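Long-range contacts in LRR receptor-like serine/threonine-protein kinase RGI3 (Arabidopsis thaliana, PDB 5HZ0), which acts as a cell-surface receptor for RGF peptide hormones that maintain the root stem cell niche, forming heterodimers with SERK co-receptors once the peptide is bound: residues M103-L108 / G130-L135; S192-P197 / N216-S221; N408-S413 / V427-N432. The protein carries 5 engineered substitutions. All coordinates share one frame; numbering follows the deposited sequence.

Contact 1: M103-L108 / G130-L135; sequences MEIGNL and GELKNL
Leu132 reaches over to Ile105, Gly106 and Leu108, joining two successive coils of the leucine-rich-repeat solenoid in the loops that lead from one strand of the parallel array to the next. Residues 103-107 form a 3-10 turn with Gly106 N bonded to Met103 O and Asn107 N to Glu104 O, and the next coil ends a similar turn at Glu131. CG of Leu132 lies beside the backbone N, anti to the carbonyl carbon (chi1 -55°), and its two methyls then divide the work. CD1 meets CG1 of Ile105 at 4.2 Å, the two side chains crossing at about a right angle, while CD2 lies 3.5 Å from Ile105 O and also touches the carbonyls of Gly106 and Leu108. Ile105 offers CG1 because that branch stands anti to the backbone N (chi1 -177°). Phe82, from the preceding coil, packs on both Ile105 and Leu108, so the apolar layer continues beyond this pair. Gly106 and Glu131 make the closest backbone approach, their CA atoms 5.3 Å apart. The extended side chain of Glu131 runs past the glycine, where a side chain would crowd its carboxylate. CB of Glu131 lies 3.7 Å from Gly106 O. Farther along, Lys133 curls back over its own turn, and its NZ donates to Gly130 O at 3.1 Å, within the plane of that carbonyl.

Contact 2: S192-P197 / N216-S221; sequences SLLSGP and NSISGS
The backbone from Ser192 to Pro197 runs alongside that from Asn216 to Gly220 in the same direction, the two only 4° apart, with Ser195 and Ile218 bringing their CA atoms to 4.1 Å. Two backbone bonds hold the pair in parallel: Ser217 N donates to Leu194 O at 2.7 Å, and Ser219 N to Gly196 O at 3.0 Å with a nearly straight N-H (164°). This is the LxGxIP part of the plant-type leucine-rich repeat, which follows the consensus asparagine represented here by Asn216. CG of that asparagine lies beside its own backbone N (chi1 -67°), and the carboxamide points back into the preceding coil. Its OD1 accepts from Leu194 N at 3.2 Å, the donor standing above the amide carbonyl plane, and more weakly from Ser192 N. On the other branch, ND2 donates to Leu213 O and Ile189 O. Leu194 lies side by side with Asn216, pointing the same way, and its CB meets CG1 of Ile218 at 4.1 Å. In the preceding coil Ser192 stands where Asn216 does, and its OG bonds Thr168 O. Gly196 has backbone angles that by themselves call for glycine, and its carbonyl also receives the CA of Ile218 in a C-H...O contact of 3.3 Å. Both ends of one buried amide are thus satisfied by main-chain groups, which ties successive coils together and, through Leu213 O, probably helps hold the chain that follows the recognition motif of Tyr212, Leu213 and Tyr214.

Contact 3: N408-S413 / V427-N432; sequences NRLAGS and VDISEN
Glu431 O accepts from Asn408 N at 3.1 Å, the N-H arriving nearly along the C=O axis, and this bond draws the turn after strand 426-428 against the preceding repeat. CG of Asn432 lies beside its own backbone N, anti to the carbonyl carbon (chi1 -77°), which sets the carboxamide alongside Leu410. Its OD1 faces Leu410 N at 3.0 Å in a hydrogen bond, although the position of that oxygen is less certain. The rotation of the amide is held by ND2, which donates to Ile429 O at 2.9 Å with the acceptor close to the amide plane, and more weakly to Leu405 O. An alanine in place of Asn432 would probably leave Leu410 N without this acceptor and Ile429 O without the amide that bridges the turn. CD1 of Leu410 also approaches CG2 of Ile429, at 4.5 Å. Asp428 starts the turn as an Asx turn: its OD1 accepts from both Ser430 N and Ser430 OG, while OD2 makes a salt bridge with Arg404, a residue of the peptide-recognition motif. Strand 426-428 runs parallel between strands 402-404 and 450-452, and strand 411-412 pairs in parallel with strand 433-434.

The three contacts follow one another along the chain, each joining neighbouring coils of the extracellular solenoid, and none touches another. Contacts 1 and 2 lie on the same side of the chain's centre, their centres 28 Å apart and nearest atoms about 17 Å apart. Contact 3 lies on the opposite side, its centre 45 Å from that of contact 2 and 68 Å from that of contact 1. Peptide-recognition residues run through much of this span: Phe117 and Asp118 fall between the segments of contact 1, Tyr212 to Tyr214 just before 216-221, and Arg402 to Arg404 just before 408-413. In contacts 2 and 3 a later-coil asparagine accepts from an earlier-coil leucine N, less surely placed in contact 3; contact 1 rests mainly on a leucine against an isoleucine and main-chain carbonyls.

Contact 1: M103-L108 / G130-L135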
loop_
_atom_site.group_PDB
_atom_site.type_symbol
_atom_site.label_atom_id
_atom_site.label_comp_id
_atom_site.label_asym_id
_atom_site.label_seq_id
_atom_site.Cartn_x
_atom_site.Cartn_y
_atom_site.Cartn_z
ATOM N N MET A 103 -18.563 20.939 30.632
ATOM C CA MET A 103 -17.964 20.578 31.919
ATOM C C MET A 103 -18.950 19.789 32.784
ATOM O O MET A 103 -18.574 18.862 33.515
ATOM C CB MET A 103 -17.533 21.850 32.655
ATOM C CG MET A 103 -16.755 21.630 33.954
ATOM S SD MET A 103 -15.027 21.146 33.707
ATOM C CE MET A 103 -14.347 21.419 35.351
ATOM N N GLU A 104 -20.227 20.126 32.658
ATOM C CA GLU A 104 -21.266 19.535 33.490
ATOM C C GLU A 104 -21.398 18.019 33.276
ATOM O O GLU A 104 -22.179 17.355 33.973
ATOM C CB GLU A 104 -22.611 20.230 33.264
ATOM C CG GLU A 104 -22.654 21.687 33.707
ATOM C CD GLU A 104 -21.872 22.617 32.790
ATOM O OE1 GLU A 104 -21.628 22.256 31.618
ATOM O OE2 GLU A 104 -21.490 23.713 33.252
ATOM N N ILE A 105 -20.655 17.488 32.299
ATOM C CA ILE A 105 -20.526 16.051 32.107
ATOM C C ILE A 105 -20.144 15.399 33.433
ATOM O O ILE A 105 -20.623 14.312 33.765
ATOM C CB ILE A 105 -19.464 15.697 31.028
ATOM C CG1 ILE A 105 -19.398 14.186 30.782
ATOM C CG2 ILE A 105 -18.073 16.177 31.433
ATOM C CD1 ILE A 105 -20.270 13.685 29.653
ATOM N N GLY A 106 -19.312 16.090 34.211
ATOM C CA GLY A 106 -18.828 15.548 35.467
ATOM C C GLY A 106 -19.925 15.324 36.488
ATOM O O GLY A 106 -19.708 14.658 37.496
ATOM N N ASN A 107 -21.105 15.877 36.232
ATOM C CA ASN A 107 -22.221 15.736 37.158
ATOM C C ASN A 107 -22.997 14.427 37.028
ATOM O O ASN A 107 -23.803 14.101 37.902
ATOM C CB ASN A 107 -23.180 16.920 37.044
ATOM C CG ASN A 107 -22.743 18.108 37.881
ATOM O OD1 ASN A 107 -22.164 17.948 38.956
ATOM N ND2 ASN A 107 -23.026 19.310 37.392
ATOM N N LEU A 108 -22.751 13.655 35.972
ATOM C CA LEU A 108 -23.519 12.438 35.833
ATOM C C LEU A 108 -22.724 11.405 36.582
ATOM O O LEU A 108 -21.879 10.722 36.010
ATOM C CB LEU A 108 -23.576 12.009 34.366
ATOM C CG LEU A 108 -24.160 12.930 33.300
ATOM C CD1 LEU A 108 -24.092 12.264 31.933
ATOM C CD2 LEU A 108 -25.580 13.312 33.635
ATOM N N GLY A 130 -12.907 13.317 35.228
ATOM C CA GLY A 130 -12.312 12.676 36.386
ATOM C C GLY A 130 -13.299 12.433 37.513
ATOM O O GLY A 130 -13.029 11.666 38.430
ATOM N N GLU A 131 -14.447 13.092 37.460
ATOM C CA GLU A 131 -15.444 12.906 38.505
ATOM C C GLU A 131 -16.385 11.746 38.204
ATOM O O GLU A 131 -17.248 11.409 39.015
ATOM C CB GLU A 131 -16.228 14.191 38.741
ATOM C CG GLU A 131 -15.481 15.190 39.598
ATOM C CD GLU A 131 -16.133 16.554 39.587
ATOM O OE1 GLU A 131 -17.374 16.610 39.408
ATOM O OE2 GLU A 131 -15.405 17.568 39.742
ATOM N N LEU A 132 -16.210 11.118 37.050
ATOM C CA LEU A 132 -17.048 9.988 36.739
ATOM C C LEU A 132 -16.295 8.778 37.242
ATOM O O LEU A 132 -15.374 8.306 36.595
ATOM C CB LEU A 132 -17.227 9.901 35.224
ATOM C CG LEU A 132 -17.770 11.179 34.588
ATOM C CD1 LEU A 132 -17.924 11.025 33.082
ATOM C CD2 LEU A 132 -19.090 11.560 35.229
ATOM N N LYS A 133 -16.725 8.253 38.385
ATOM C CA LYS A 133 -16.000 7.173 39.049
ATOM C C LYS A 133 -16.406 5.794 38.550
ATOM O O LYS A 133 -15.679 4.819 38.712
ATOM C CB LYS A 133 -16.148 7.296 40.566
ATOM C CG LYS A 133 -15.418 8.515 41.140
ATOM C CD LYS A 133 -13.998 8.160 41.581
ATOM C CE LYS A 133 -12.998 9.250 41.224
ATOM N NZ LYS A 133 -13.550 10.633 41.325
ATOM N N ASN A 134 -17.589 5.726 37.956
ATOM C CA ASN A 134 -18.129 4.485 37.418
ATOM C C ASN A 134 -17.923 4.339 35.928
ATOM O O ASN A 134 -18.338 3.341 35.342
ATOM C CB ASN A 134 -19.619 4.400 37.717
ATOM C CG ASN A 134 -19.909 4.535 39.176
ATOM O OD1 ASN A 134 -20.623 5.443 39.595
ATOM N ND2 ASN A 134 -19.343 3.639 39.973
ATOM N N LEU A 135 -17.323 5.355 35.308
ATOM C CA LEU A 135 -17.130 5.335 33.866
ATOM C C LEU A 135 -16.266 4.144 33.474
ATOM O O LEU A 135 -15.226 3.886 34.069
ATOM C CB LEU A 135 -16.511 6.634 33.366
ATOM C CG LEU A 135 -16.555 6.816 31.848
ATOM C CD1 LEU A 135 -18.017 6.759 31.385
ATOM C CD2 LEU A 135 -15.886 8.129 31.446
#

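Contact 2: S192-P197 / N216-S221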
loop_
_atom_site.group_PDB
_atom_site.type_symbol
_atom_site.label_atom_id
_atom_site.label_comp_id
_atom_site.label_asym_id
_atom_site.label_seq_id
_atom_site.Cartn_x
_atom_site.Cartn_y
_atom_site.Cartn_z
ATOM N N SER A 192 -4.010 10.685 15.249
ATOM C CA SER A 192 -4.272 11.900 16.014
ATOM C C SER A 192 -3.036 12.799 16.000
ATOM O O SER A 192 -2.162 12.650 15.141
ATOM C CB SER A 192 -4.706 11.584 17.448
ATOM O OG SER A 192 -6.080 11.231 17.498
ATOM N N LEU A 193 -3.036 13.801 16.872
ATOM C CA LEU A 193 -1.931 14.766 16.995
ATOM C C LEU A 193 -0.912 14.575 18.134
ATOM O O LEU A 193 -0.150 15.487 18.422
ATOM C CB LEU A 193 -2.444 16.211 16.929
ATOM C CG LEU A 193 -3.154 16.507 15.601
ATOM C CD1 LEU A 193 -3.574 17.968 15.497
ATOM C CD2 LEU A 193 -2.290 16.106 14.418
ATOM N N LEU A 194 -0.956 13.452 18.837
ATOM C CA LEU A 194 -0.031 13.222 19.964
ATOM C C LEU A 194 1.466 13.385 19.663
ATOM O O LEU A 194 1.944 12.996 18.598
ATOM C CB LEU A 194 -0.233 11.829 20.534
ATOM C CG LEU A 194 -1.593 11.455 21.109
ATOM C CD1 LEU A 194 -1.563 9.979 21.463
ATOM C CD2 LEU A 194 -1.921 12.320 22.336
ATOM N N SER A 195 2.195 13.946 20.628
ATOM C CA SER A 195 3.654 14.060 20.559
ATOM C C SER A 195 4.257 13.886 21.947
ATOM O O SER A 195 3.538 13.713 22.926
ATOM C CB SER A 195 4.106 15.399 19.933
ATOM O OG SER A 195 3.201 16.477 20.189
ATOM N N GLY A 196 5.577 13.938 22.046
ATOM C CA GLY A 196 6.222 13.585 23.297
ATOM C C GLY A 196 6.264 12.075 23.482
ATOM O O GLY A 196 5.746 11.314 22.653
ATOM N N PRO A 197 6.912 11.628 24.564
ATOM C CA PRO A 197 7.097 10.202 24.848
ATOM C C PRO A 197 5.864 9.527 25.441
ATOM O O PRO A 197 5.064 10.182 26.123
ATOM C CB PRO A 197 8.222 10.203 25.887
ATOM C CG PRO A 197 8.056 11.489 26.616
ATOM C CD PRO A 197 7.571 12.487 25.565
ATOM N N ASN A 216 0.799 9.085 14.955
ATOM C CA ASN A 216 0.924 10.320 15.709
ATOM C C ASN A 216 2.356 10.769 15.521
ATOM O O ASN A 216 3.030 10.303 14.605
ATOM C CB ASN A 216 0.624 10.125 17.189
ATOM C CG ASN A 216 -0.818 9.770 17.444
ATOM O OD1 ASN A 216 -1.689 10.634 17.401
ATOM N ND2 ASN A 216 -1.083 8.487 17.714
ATOM N N SER A 217 2.775 11.754 16.303
ATOM C CA SER A 217 4.161 12.212 16.331
ATOM C C SER A 217 5.001 11.764 17.519
ATOM O O SER A 217 6.034 12.355 17.795
ATOM C CB SER A 217 4.270 13.704 16.032
ATOM O OG SER A 217 3.785 13.918 14.720
ATOM N N ILE A 218 4.507 10.790 18.270
ATOM C CA ILE A 218 5.157 10.357 19.506
ATOM C C ILE A 218 6.647 10.131 19.332
ATOM O O ILE A 218 7.102 9.538 18.353
ATOM C CB ILE A 218 4.518 9.058 20.049
ATOM C CG1 ILE A 218 3.067 9.314 20.486
ATOM C CG2 ILE A 218 5.336 8.479 21.204
ATOM C CD1 ILE A 218 2.325 8.042 20.895
ATOM N N SER A 219 7.404 10.626 20.298
ATOM C CA SER A 219 8.855 10.657 20.200
ATOM C C SER A 219 9.385 9.958 21.423
ATOM O O SER A 219 8.618 9.368 22.177
ATOM C CB SER A 219 9.354 12.103 20.190
ATOM O OG SER A 219 9.180 12.693 21.471
ATOM N N GLY A 220 10.691 10.027 21.639
ATOM C CA GLY A 220 11.277 9.305 22.750
ATOM C C GLY A 220 11.391 7.834 22.374
ATOM O O GLY A 220 11.279 7.481 21.200
ATOM N N SER A 221 11.610 6.973 23.360
ATOM C CA SER A 221 11.678 5.553 23.091
ATOM C C SER A 221 10.489 4.791 23.707
ATOM O O SER A 221 9.681 5.374 24.431
ATOM C CB SER A 221 12.984 4.997 23.643
ATOM O OG SER A 221 13.234 5.510 24.930
#

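Contact 3: N408-S413 / V427-N432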
loop_
_atom_site.group_PDB
_atom_site.type_symbol
_atom_site.label_atom_id
_atom_site.label_comp_id
_atom_site.label_asym_id
_atom_site.label_seq_id
_atom_site.Cartn_x
_atom_site.Cartn_y
_atom_site.Cartn_z
ATOM N N ASN A 408 20.178 -9.233 -10.931
ATOM C CA ASN A 408 21.055 -10.268 -10.397
ATOM C C ASN A 408 22.043 -10.729 -11.477
ATOM O O ASN A 408 22.205 -10.058 -12.499
ATOM C CB ASN A 408 20.238 -11.459 -9.870
ATOM C CG ASN A 408 19.500 -11.144 -8.582
ATOM O OD1 ASN A 408 20.108 -11.072 -7.520
ATOM N ND2 ASN A 408 18.186 -10.954 -8.671
ATOM N N ARG A 409 22.762 -11.815 -11.201
ATOM C CA ARG A 409 23.696 -12.460 -12.145
ATOM C C ARG A 409 23.205 -13.728 -12.839
ATOM O O ARG A 409 24.029 -14.547 -13.267
ATOM C CB ARG A 409 25.106 -12.647 -11.559
ATOM C CG ARG A 409 25.951 -11.376 -11.573
ATOM C CD ARG A 409 27.416 -11.644 -11.233
ATOM N NE ARG A 409 27.622 -12.096 -9.861
ATOM C CZ ARG A 409 28.210 -13.248 -9.544
ATOM N NH1 ARG A 409 28.645 -14.052 -10.507
ATOM N NH2 ARG A 409 28.371 -13.591 -8.273
ATOM N N LEU A 410 21.896 -13.975 -12.802
ATOM C CA LEU A 410 21.329 -15.250 -13.285
ATOM C C LEU A 410 21.803 -15.656 -14.683
ATOM O O LEU A 410 21.840 -14.832 -15.584
ATOM C CB LEU A 410 19.802 -15.183 -13.251
ATOM C CG LEU A 410 19.187 -14.920 -11.870
ATOM C CD1 LEU A 410 17.686 -14.668 -11.984
ATOM C CD2 LEU A 410 19.482 -16.050 -10.886
ATOM N N ALA A 411 22.161 -16.932 -14.857
ATOM C CA ALA A 411 22.726 -17.416 -16.128
ATOM C C ALA A 411 21.902 -18.523 -16.783
ATOM O O ALA A 411 20.917 -18.991 -16.217
ATOM C CB ALA A 411 24.174 -17.874 -15.939
ATOM N N GLY A 412 22.320 -18.951 -17.969
ATOM C CA GLY A 412 21.575 -19.940 -18.725
ATOM C C GLY A 412 20.260 -19.477 -19.338
ATOM O O GLY A 412 19.904 -18.299 -19.277
ATOM N N SER A 413 19.544 -20.421 -19.948
ATOM C CA SER A 413 18.278 -20.152 -20.629
ATOM C C SER A 413 17.065 -20.039 -19.716
ATOM O O SER A 413 17.061 -20.550 -18.599
ATOM C CB SER A 413 18.020 -21.202 -21.705
ATOM O OG SER A 413 18.962 -21.082 -22.752
ATOM N N VAL A 427 6.106 -10.806 -14.853
ATOM C CA VAL A 427 7.422 -11.413 -14.771
ATOM C C VAL A 427 8.528 -10.399 -15.181
ATOM O O VAL A 427 8.541 -9.866 -16.298
ATOM C CB VAL A 427 7.440 -12.706 -15.629
ATOM C CG1 VAL A 427 6.995 -12.385 -16.993
ATOM C CG2 VAL A 427 8.798 -13.318 -15.655
ATOM N N ASP A 428 9.435 -10.117 -14.251
ATOM C CA ASP A 428 10.573 -9.261 -14.519
ATOM C C ASP A 428 11.851 -10.052 -14.237
ATOM O O ASP A 428 12.163 -10.345 -13.071
ATOM C CB ASP A 428 10.495 -8.022 -13.611
ATOM C CG ASP A 428 11.509 -6.970 -13.980
ATOM O OD1 ASP A 428 12.319 -7.253 -14.886
ATOM O OD2 ASP A 428 11.505 -5.874 -13.364
ATOM N N ILE A 429 12.541 -10.442 -15.312
ATOM C CA ILE A 429 13.897 -11.037 -15.290
ATOM C C ILE A 429 15.046 -10.127 -15.811
ATOM O O ILE A 429 16.171 -10.580 -16.085
ATOM C CB ILE A 429 13.915 -12.513 -15.804
ATOM C CG1 ILE A 429 12.697 -13.279 -15.261
ATOM C CG2 ILE A 429 15.251 -13.214 -15.437
ATOM C CD1 ILE A 429 12.317 -14.483 -16.155
ATOM N N SER A 430 14.744 -8.847 -16.008
ATOM C CA SER A 430 15.707 -7.955 -16.637
ATOM C C SER A 430 17.004 -7.855 -15.832
ATOM O O SER A 430 17.039 -8.207 -14.651
ATOM C CB SER A 430 15.107 -6.564 -16.833
ATOM O OG SER A 430 14.618 -6.057 -15.615
ATOM N N GLU A 431 18.076 -7.442 -16.505
ATOM C CA GLU A 431 19.378 -7.228 -15.870
ATOM C C GLU A 431 19.936 -8.480 -15.216
ATOM O O GLU A 431 20.131 -8.543 -14.002
ATOM C CB GLU A 431 19.324 -6.073 -14.870
ATOM C CG GLU A 431 19.065 -4.716 -15.504
ATOM C CD GLU A 431 19.266 -3.589 -14.517
ATOM O OE1 GLU A 431 20.116 -2.706 -14.761
ATOM O OE2 GLU A 431 18.570 -3.585 -13.484
ATOM N N ASN A 432 20.209 -9.464 -16.059
ATOM C CA ASN A 432 20.868 -10.682 -15.652
ATOM C C ASN A 432 21.757 -11.102 -16.821
ATOM O O ASN A 432 22.026 -10.297 -17.695
ATOM C CB ASN A 432 19.841 -11.773 -15.277
ATOM C CG ASN A 432 19.212 -11.552 -13.892
ATOM O OD1 ASN A 432 19.800 -11.892 -12.869
ATOM N ND2 ASN A 432 18.013 -10.985 -13.866
#